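Local coordinates for protein XPF endonuclease (Aeropyrum pernix, PDB 2BGW) that probably cuts DNA near junctions of double- and single-stranded regions, as a magnesium-binding, structure-specific endonuclease of nucleotide excision repair, at residues Phe59-Ala72 and Tyr95-Leu109. Numbering follows the deposited sequence.
Sequences FAKSLFDGRLFEQA and YRGRERSLYAAMAAL
Phe59 points the edge of its ring into helix 99-109, its CZ lying 3.6 Å from Leu109 CD1, within the ERCC4 nuclease domain, of the PDDEXK superfamily. Its CG stands anti to the backbone N (chi1 -175°), which carries the flat ring along the interface to Met106 and Leu102. Here helix 59-65 runs nearly perpendicular to helix 99-109, at 86°, whereas helix 67-72 follows it at only 11°. Ala60 is small enough to set its CB squarely over the centre of the Tyr95 ring, 3.6 Å from the centroid, a CH-pi contact. With Tyr95 cut back to an alanine, the Ala60 methyl is likely to lose the ring face beneath it, and Phe64 CE1 its neighbour along that rim. Leu63 turns its branched end into the groove between Leu102 and Ala105, where CD2 meets Ala105 CB at 3.5 Å; the short alanine lets the leucine in. Phe64, at the exposed margin, meets Tyr95 rim to rim with their planes nearly parallel, while Ser101 OG lies at its ring edge. After the turn at Gly66, Leu68, whose side chain lies about 9 Å from the bound magnesium ion, brings CD2 to Leu109 CD1. Leu109 is a knob among Phe59, Leu68, Phe69 and Ala72: its CD2 lies over the centre of the Phe69 ring, 4.2 Å from the centroid, and touches Ala72 CB at 3.5 Å.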
ATOM      1  N   PHE A  59      -1.921  -0.628 -15.244  1.00 34.06           N
ATOM      2  CA  PHE A  59      -0.912  -1.403 -14.566  1.00 33.98           C
ATOM      3  C   PHE A  59       0.225  -1.687 -15.518  1.00 35.25           C
ATOM      4  O   PHE A  59       1.386  -1.393 -15.203  1.00 35.86           O
ATOM      5  CB  PHE A  59      -1.438  -2.703 -14.018  1.00 32.55           C
ATOM      6  CG  PHE A  59      -0.429  -3.440 -13.218  1.00 29.73           C
ATOM      7  CD1 PHE A  59      -0.205  -3.108 -11.893  1.00 27.40           C
ATOM      8  CD2 PHE A  59       0.319  -4.456 -13.788  1.00 28.93           C
ATOM      9  CE1 PHE A  59       0.738  -3.792 -11.140  1.00 26.55           C
ATOM     10  CE2 PHE A  59       1.268  -5.146 -13.043  1.00 28.40           C
ATOM     11  CZ  PHE A  59       1.475  -4.810 -11.715  1.00 27.75           C
ATOM     12  N   ALA A  60      -0.119  -2.239 -16.687  1.00 36.49           N
ATOM     13  CA  ALA A  60       0.858  -2.592 -17.717  1.00 37.15           C
ATOM     14  C   ALA A  60       1.639  -1.363 -18.153  1.00 37.93           C
ATOM     15  O   ALA A  60       2.870  -1.327 -18.017  1.00 37.91           O
ATOM     16  CB  ALA A  60       0.176  -3.232 -18.888  1.00 37.09           C
ATOM     17  N   LYS A  61       0.912  -0.348 -18.625  1.00 38.76           N
ATOM     18  CA  LYS A  61       1.513   0.883 -19.121  1.00 40.24           C
ATOM     19  C   LYS A  61       2.611   1.382 -18.171  1.00 40.15           C
ATOM     20  O   LYS A  61       3.793   1.471 -18.535  1.00 40.27           O
ATOM     21  CB  LYS A  61       0.443   1.939 -19.372  1.00 40.29           C
ATOM     22  CG  LYS A  61       0.938   3.111 -20.180  1.00 42.71           C
ATOM     23  CD  LYS A  61      -0.035   4.343 -20.204  1.00 42.75           C
ATOM     24  CE  LYS A  61       0.794   5.669 -20.470  1.00 44.94           C
ATOM     25  NZ  LYS A  61       0.024   6.930 -20.766  1.00 45.58           N
ATOM     26  N   SER A  62       2.248   1.624 -16.926  1.00 40.58           N
ATOM     27  CA  SER A  62       3.220   2.153 -15.980  1.00 40.91           C
ATOM     28  C   SER A  62       4.358   1.182 -15.634  1.00 40.41           C
ATOM     29  O   SER A  62       5.419   1.633 -15.222  1.00 40.38           O
ATOM     30  CB  SER A  62       2.522   2.594 -14.713  1.00 40.88           C
ATOM     31  OG  SER A  62       2.374   1.456 -13.895  1.00 43.48           O
ATOM     32  N   LEU A  63       4.157  -0.131 -15.777  1.00 40.25           N
ATOM     33  CA  LEU A  63       5.280  -1.051 -15.600  1.00 40.43           C
ATOM     34  C   LEU A  63       6.358  -0.664 -16.590  1.00 41.95           C
ATOM     35  O   LEU A  63       7.518  -0.568 -16.228  1.00 42.99           O
ATOM     36  CB  LEU A  63       4.899  -2.521 -15.793  1.00 40.11           C
ATOM     37  CG  LEU A  63       6.016  -3.600 -15.828  1.00 39.95           C
ATOM     38  CD1 LEU A  63       7.020  -3.516 -14.672  1.00 37.69           C
ATOM     39  CD2 LEU A  63       5.477  -5.040 -15.946  1.00 38.80           C
ATOM     40  N   PHE A  64       5.981  -0.397 -17.837  1.00 42.83           N
ATOM     41  CA  PHE A  64       6.981  -0.123 -18.855  1.00 43.18           C
ATOM     42  C   PHE A  64       7.414   1.337 -18.901  1.00 44.06           C
ATOM     43  O   PHE A  64       8.479   1.622 -19.420  1.00 44.89           O
ATOM     44  CB  PHE A  64       6.523  -0.625 -20.221  1.00 42.92           C
ATOM     45  CG  PHE A  64       6.136  -2.078 -20.223  1.00 42.50           C
ATOM     46  CD1 PHE A  64       4.820  -2.465 -20.500  1.00 41.13           C
ATOM     47  CD2 PHE A  64       7.079  -3.064 -19.911  1.00 42.49           C
ATOM     48  CE1 PHE A  64       4.457  -3.804 -20.494  1.00 39.93           C
ATOM     49  CE2 PHE A  64       6.723  -4.412 -19.889  1.00 41.73           C
ATOM     50  CZ  PHE A  64       5.409  -4.783 -20.188  1.00 41.16           C
ATOM     51  N   ASP A  65       6.583   2.255 -18.395  1.00 44.57           N
ATOM     52  CA  ASP A  65       6.979   3.647 -18.137  1.00 44.47           C
ATOM     53  C   ASP A  65       8.154   3.730 -17.191  1.00 44.09           C
ATOM     54  O   ASP A  65       8.987   4.604 -17.332  1.00 44.01           O
ATOM     55  CB  ASP A  65       5.856   4.393 -17.436  1.00 44.87           C
ATOM     56  CG  ASP A  65       4.795   4.876 -18.378  1.00 47.81           C
ATOM     57  OD1 ASP A  65       4.917   4.632 -19.602  1.00 50.42           O
ATOM     58  OD2 ASP A  65       3.821   5.508 -17.889  1.00 51.64           O
ATOM     59  N   GLY A  66       8.203   2.838 -16.208  1.00 43.73           N
ATOM     60  CA  GLY A  66       9.072   3.042 -15.062  1.00 44.09           C
ATOM     61  C   GLY A  66       8.298   3.685 -13.919  1.00 44.46           C
ATOM     62  O   GLY A  66       8.716   3.630 -12.754  1.00 44.38           O
ATOM     63  N   ARG A  67       7.160   4.296 -14.254  1.00 44.60           N
ATOM     64  CA  ARG A  67       6.239   4.845 -13.267  1.00 44.73           C
ATOM     65  C   ARG A  67       5.842   3.856 -12.145  1.00 44.08           C
ATOM     66  O   ARG A  67       5.860   4.228 -10.970  1.00 45.07           O
ATOM     67  CB  ARG A  67       4.983   5.321 -13.957  1.00 45.14           C
ATOM     68  CG  ARG A  67       5.018   6.708 -14.489  1.00 49.04           C
ATOM     69  CD  ARG A  67       3.566   7.118 -14.673  1.00 57.29           C
ATOM     70  NE  ARG A  67       3.413   8.469 -15.210  1.00 65.00           N
ATOM     71  CZ  ARG A  67       2.388   8.865 -15.983  1.00 69.22           C
ATOM     72  NH1 ARG A  67       1.416   8.005 -16.326  1.00 69.95           N
ATOM     73  NH2 ARG A  67       2.334  10.127 -16.434  1.00 70.57           N
ATOM     74  N   LEU A  68       5.494   2.612 -12.495  1.00 42.67           N
ATOM     75  CA  LEU A  68       4.961   1.647 -11.525  1.00 40.98           C
ATOM     76  C   LEU A  68       5.783   1.422 -10.266  1.00 40.58           C
ATOM     77  O   LEU A  68       5.252   1.498  -9.163  1.00 40.50           O
ATOM     78  CB  LEU A  68       4.688   0.299 -12.170  1.00 40.70           C
ATOM     79  CG  LEU A  68       4.044  -0.727 -11.228  1.00 39.41           C
ATOM     80  CD1 LEU A  68       2.607  -0.322 -10.822  1.00 38.11           C
ATOM     81  CD2 LEU A  68       4.083  -2.120 -11.826  1.00 36.95           C
ATOM     82  N   PHE A  69       7.058   1.118 -10.409  1.00 40.01           N
ATOM     83  CA  PHE A  69       7.831   0.804  -9.230  1.00 39.95           C
ATOM     84  C   PHE A  69       8.273   2.029  -8.418  1.00 40.39           C
ATOM     85  O   PHE A  69       8.679   1.897  -7.249  1.00 40.15           O
ATOM     86  CB  PHE A  69       9.010  -0.061  -9.612  1.00 39.89           C
ATOM     87  CG  PHE A  69       8.647  -1.476  -9.828  1.00 40.29           C
ATOM     88  CD1 PHE A  69       7.815  -1.840 -10.881  1.00 41.99           C
ATOM     89  CD2 PHE A  69       9.115  -2.460  -8.971  1.00 40.11           C
ATOM     90  CE1 PHE A  69       7.464  -3.190 -11.077  1.00 42.39           C
ATOM     91  CE2 PHE A  69       8.772  -3.805  -9.153  1.00 39.77           C
ATOM     92  CZ  PHE A  69       7.957  -4.171 -10.212  1.00 41.17           C
ATOM     93  N   GLU A  70       8.215   3.217  -9.026  1.00 40.39           N
ATOM     94  CA  GLU A  70       8.540   4.412  -8.282  1.00 40.54           C
ATOM     95  C   GLU A  70       7.372   4.636  -7.366  1.00 40.40           C
ATOM     96  O   GLU A  70       7.536   4.702  -6.147  1.00 40.78           O
ATOM     97  CB  GLU A  70       8.809   5.613  -9.191  1.00 40.91           C
ATOM     98  CG  GLU A  70      10.304   5.727  -9.620  1.00 42.07           C
ATOM     99  N   GLN A  71       6.183   4.690  -7.943  1.00 39.80           N
ATOM    100  CA  GLN A  71       4.952   4.745  -7.166  1.00 39.80           C
ATOM    101  C   GLN A  71       4.865   3.655  -6.100  1.00 39.17           C
ATOM    102  O   GLN A  71       4.360   3.871  -5.006  1.00 38.98           O
ATOM    103  CB  GLN A  71       3.815   4.552  -8.114  1.00 39.90           C
ATOM    104  CG  GLN A  71       2.479   4.747  -7.530  1.00 42.77           C
ATOM    105  CD  GLN A  71       1.476   4.927  -8.643  1.00 48.49           C
ATOM    106  OE1 GLN A  71       1.816   4.753  -9.826  1.00 51.51           O
ATOM    107  NE2 GLN A  71       0.245   5.287  -8.293  1.00 49.53           N
ATOM    108  N   ALA A  72       5.366   2.481  -6.440  1.00 38.57           N
ATOM    109  CA  ALA A  72       5.211   1.327  -5.594  1.00 38.49           C
ATOM    110  C   ALA A  72       5.968   1.515  -4.321  1.00 38.04           C
ATOM    111  O   ALA A  72       5.434   1.307  -3.252  1.00 37.99           O
ATOM    112  CB  ALA A  72       5.698   0.057  -6.313  1.00 38.64           C
ATOM    113  N   TYR A  95      -1.225  -6.668 -24.779  1.00 42.17           N
ATOM    114  CA  TYR A  95       0.004  -6.930 -23.995  1.00 42.20           C
ATOM    115  C   TYR A  95       0.418  -8.383 -23.887  1.00 42.94           C
ATOM    116  O   TYR A  95       1.351  -8.707 -23.139  1.00 42.71           O
ATOM    117  CB  TYR A  95      -0.106  -6.353 -22.587  1.00 41.70           C
ATOM    118  CG  TYR A  95       0.134  -4.885 -22.524  1.00 40.75           C
ATOM    119  CD1 TYR A  95      -0.928  -3.984 -22.587  1.00 40.33           C
ATOM    120  CD2 TYR A  95       1.421  -4.385 -22.410  1.00 40.47           C
ATOM    121  CE1 TYR A  95      -0.716  -2.607 -22.535  1.00 39.67           C
ATOM    122  CE2 TYR A  95       1.652  -3.013 -22.364  1.00 40.37           C
ATOM    123  CZ  TYR A  95       0.579  -2.135 -22.432  1.00 41.09           C
ATOM    124  OH  TYR A  95       0.823  -0.781 -22.388  1.00 42.96           O
ATOM    125  N   ARG A  96      -0.265  -9.251 -24.635  1.00 44.16           N
ATOM    126  CA  ARG A  96       0.091 -10.668 -24.735  1.00 45.28           C
ATOM    127  C   ARG A  96       1.567 -10.869 -25.013  1.00 45.80           C
ATOM    128  O   ARG A  96       2.233  -9.989 -25.604  1.00 45.97           O
ATOM    129  CB  ARG A  96      -0.673 -11.307 -25.876  1.00 45.50           C
ATOM    130  CG  ARG A  96      -1.983 -11.903 -25.475  1.00 48.25           C
ATOM    131  CD  ARG A  96      -3.134 -11.093 -26.021  1.00 52.27           C
ATOM    132  NE  ARG A  96      -4.408 -11.545 -25.458  1.00 56.57           N
ATOM    133  CZ  ARG A  96      -5.577 -11.493 -26.097  1.00 58.07           C
ATOM    134  NH1 ARG A  96      -5.644 -11.014 -27.345  1.00 60.32           N
ATOM    135  NH2 ARG A  96      -6.676 -11.933 -25.494  1.00 56.65           N
ATOM    136  N   GLY A  97       2.087 -12.027 -24.613  1.00 46.08           N
ATOM    137  CA  GLY A  97       3.469 -12.354 -24.965  1.00 46.30           C
ATOM    138  C   GLY A  97       4.430 -11.592 -24.077  1.00 46.62           C
ATOM    139  O   GLY A  97       5.406 -12.168 -23.597  1.00 47.15           O
ATOM    140  N   ARG A  98       4.141 -10.306 -23.831  1.00 46.45           N
ATOM    141  CA  ARG A  98       4.780  -9.555 -22.736  1.00 46.08           C
ATOM    142  C   ARG A  98       4.356 -10.024 -21.325  1.00 45.48           C
ATOM    143  O   ARG A  98       4.706  -9.394 -20.352  1.00 45.57           O
ATOM    144  CB  ARG A  98       4.520  -8.048 -22.873  1.00 46.36           C
ATOM    145  CG  ARG A  98       5.372  -7.307 -23.907  1.00 46.05           C
ATOM    146  CD  ARG A  98       4.495  -6.316 -24.692  1.00 45.73           C
ATOM    147  NE  ARG A  98       4.848  -4.907 -24.481  1.00 45.58           N
ATOM    148  CZ  ARG A  98       4.110  -3.865 -24.899  1.00 46.56           C
ATOM    149  NH1 ARG A  98       2.949  -4.069 -25.536  1.00 47.15           N
ATOM    150  NH2 ARG A  98       4.516  -2.608 -24.677  1.00 44.88           N
ATOM    151  N   GLU A  99       3.627 -11.127 -21.210  1.00 45.04           N
ATOM    152  CA  GLU A  99       3.193 -11.632 -19.900  1.00 44.98           C
ATOM    153  C   GLU A  99       4.299 -11.996 -18.916  1.00 44.44           C
ATOM    154  O   GLU A  99       4.068 -11.977 -17.699  1.00 44.50           O
ATOM    155  CB  GLU A  99       2.401 -12.921 -20.023  1.00 45.28           C
ATOM    156  CG  GLU A  99       1.598 -13.152 -21.246  1.00 47.21           C
ATOM    157  CD  GLU A  99       0.712 -14.339 -20.994  1.00 50.17           C
ATOM    158  OE1 GLU A  99       1.244 -15.476 -20.864  1.00 51.07           O
ATOM    159  OE2 GLU A  99      -0.516 -14.123 -20.865  1.00 51.60           O
ATOM    160  N   ARG A 100       5.463 -12.417 -19.421  1.00 43.57           N
ATOM    161  CA  ARG A 100       6.545 -12.789 -18.522  1.00 42.02           C
ATOM    162  C   ARG A 100       6.842 -11.555 -17.701  1.00 40.88           C
ATOM    163  O   ARG A 100       7.023 -11.662 -16.499  1.00 41.46           O
ATOM    164  CB  ARG A 100       7.794 -13.247 -19.254  1.00 42.33           C
ATOM    165  CG  ARG A 100       8.953 -13.613 -18.318  1.00 43.04           C
ATOM    166  CD  ARG A 100       9.159 -15.140 -18.255  1.00 46.23           C
ATOM    167  NE  ARG A 100      10.222 -15.553 -17.331  1.00 47.96           N
ATOM    168  CZ  ARG A 100      11.528 -15.330 -17.518  1.00 49.54           C
ATOM    169  NH1 ARG A 100      11.947 -14.680 -18.607  1.00 50.16           N
ATOM    170  NH2 ARG A 100      12.424 -15.735 -16.604  1.00 49.13           N
ATOM    171  N   SER A 101       6.850 -10.388 -18.348  1.00 38.72           N
ATOM    172  CA  SER A 101       7.015  -9.121 -17.665  1.00 36.88           C
ATOM    173  C   SER A 101       5.950  -8.919 -16.587  1.00 36.66           C
ATOM    174  O   SER A 101       6.269  -8.865 -15.398  1.00 36.58           O
ATOM    175  CB  SER A 101       6.947  -7.975 -18.664  1.00 36.39           C
ATOM    176  OG  SER A 101       8.218  -7.695 -19.175  1.00 35.12           O
ATOM    177  N   LEU A 102       4.690  -8.820 -17.009  1.00 36.03           N
ATOM    178  CA  LEU A 102       3.597  -8.466 -16.120  1.00 35.35           C
ATOM    179  C   LEU A 102       3.582  -9.297 -14.825  1.00 35.84           C
ATOM    180  O   LEU A 102       3.701  -8.736 -13.725  1.00 36.03           O
ATOM    181  CB  LEU A 102       2.267  -8.501 -16.867  1.00 34.31           C
ATOM    182  CG  LEU A 102       2.162  -7.361 -17.880  1.00 33.01           C
ATOM    183  CD1 LEU A 102       0.875  -7.398 -18.662  1.00 31.99           C
ATOM    184  CD2 LEU A 102       2.269  -6.034 -17.211  1.00 32.49           C
ATOM    185  N   TYR A 103       3.490 -10.621 -14.954  1.00 35.94           N
ATOM    186  CA  TYR A 103       3.409 -11.482 -13.786  1.00 35.91           C
ATOM    187  C   TYR A 103       4.672 -11.338 -12.945  1.00 35.79           C
ATOM    188  O   TYR A 103       4.597 -11.334 -11.717  1.00 36.22           O
ATOM    189  CB  TYR A 103       3.161 -12.952 -14.161  1.00 36.32           C
ATOM    190  CG  TYR A 103       1.820 -13.224 -14.812  1.00 37.30           C
ATOM    191  CD1 TYR A 103       1.739 -13.670 -16.136  1.00 37.58           C
ATOM    192  CD2 TYR A 103       0.622 -13.032 -14.113  1.00 39.41           C
ATOM    193  CE1 TYR A 103       0.498 -13.920 -16.757  1.00 36.70           C
ATOM    194  CE2 TYR A 103      -0.631 -13.289 -14.727  1.00 39.41           C
ATOM    195  CZ  TYR A 103      -0.669 -13.731 -16.053  1.00 37.48           C
ATOM    196  OH  TYR A 103      -1.872 -13.971 -16.660  1.00 37.12           O
ATOM    197  N   ALA A 104       5.830 -11.200 -13.588  1.00 35.30           N
ATOM    198  CA  ALA A 104       7.084 -11.007 -12.845  1.00 34.33           C
ATOM    199  C   ALA A 104       7.004  -9.741 -11.997  1.00 34.19           C
ATOM    200  O   ALA A 104       7.391  -9.747 -10.831  1.00 34.33           O
ATOM    201  CB  ALA A 104       8.274 -10.961 -13.769  1.00 33.67           C
ATOM    202  N   ALA A 105       6.475  -8.670 -12.571  1.00 33.85           N
ATOM    203  CA  ALA A 105       6.284  -7.451 -11.815  1.00 34.61           C
ATOM    204  C   ALA A 105       5.437  -7.763 -10.582  1.00 35.10           C
ATOM    205  O   ALA A 105       5.826  -7.470  -9.450  1.00 35.27           O
ATOM    206  CB  ALA A 105       5.610  -6.385 -12.675  1.00 34.42           C
ATOM    207  N   MET A 106       4.285  -8.381 -10.811  1.00 35.16           N
ATOM    208  CA  MET A 106       3.377  -8.704  -9.736  1.00 35.51           C
ATOM    209  C   MET A 106       4.104  -9.387  -8.600  1.00 35.13           C
ATOM    210  O   MET A 106       4.042  -8.933  -7.466  1.00 35.37           O
ATOM    211  CB  MET A 106       2.268  -9.584 -10.263  1.00 35.56           C
ATOM    212  CG  MET A 106       1.399  -8.861 -11.237  1.00 35.91           C
ATOM    213  SD  MET A 106       0.197  -9.989 -11.892  1.00 37.49           S
ATOM    214  CE  MET A 106      -0.870  -8.789 -12.729  1.00 36.22           C
ATOM    215  N   ALA A 107       4.828 -10.454  -8.921  1.00 34.53           N
ATOM    216  CA  ALA A 107       5.603 -11.179  -7.937  1.00 34.02           C
ATOM    217  C   ALA A 107       6.631 -10.305  -7.189  1.00 33.81           C
ATOM    218  O   ALA A 107       6.874 -10.521  -6.001  1.00 33.45           O
ATOM    219  CB  ALA A 107       6.263 -12.359  -8.587  1.00 33.81           C
ATOM    220  N   ALA A 108       7.209  -9.323  -7.881  1.00 33.66           N
ATOM    221  CA  ALA A 108       8.200  -8.394  -7.291  1.00 33.66           C
ATOM    222  C   ALA A 108       7.592  -7.317  -6.382  1.00 33.66           C
ATOM    223  O   ALA A 108       8.115  -7.068  -5.287  1.00 33.39           O
ATOM    224  CB  ALA A 108       9.058  -7.730  -8.385  1.00 33.25           C
ATOM    225  N   LEU A 109       6.513  -6.668  -6.840  1.00 33.61           N
ATOM    226  CA  LEU A 109       5.775  -5.725  -6.015  1.00 33.90           C
ATOM    227  C   LEU A 109       5.403  -6.384  -4.701  1.00 35.24           C
ATOM    228  O   LEU A 109       5.382  -5.737  -3.667  1.00 35.91           O
ATOM    229  CB  LEU A 109       4.503  -5.321  -6.689  1.00 33.01           C
ATOM    230  CG  LEU A 109       4.636  -4.494  -7.939  1.00 32.61           C
ATOM    231  CD1 LEU A 109       3.343  -4.593  -8.666  1.00 31.75           C
ATOM    232  CD2 LEU A 109       4.917  -3.072  -7.583  1.00 31.83           C
TER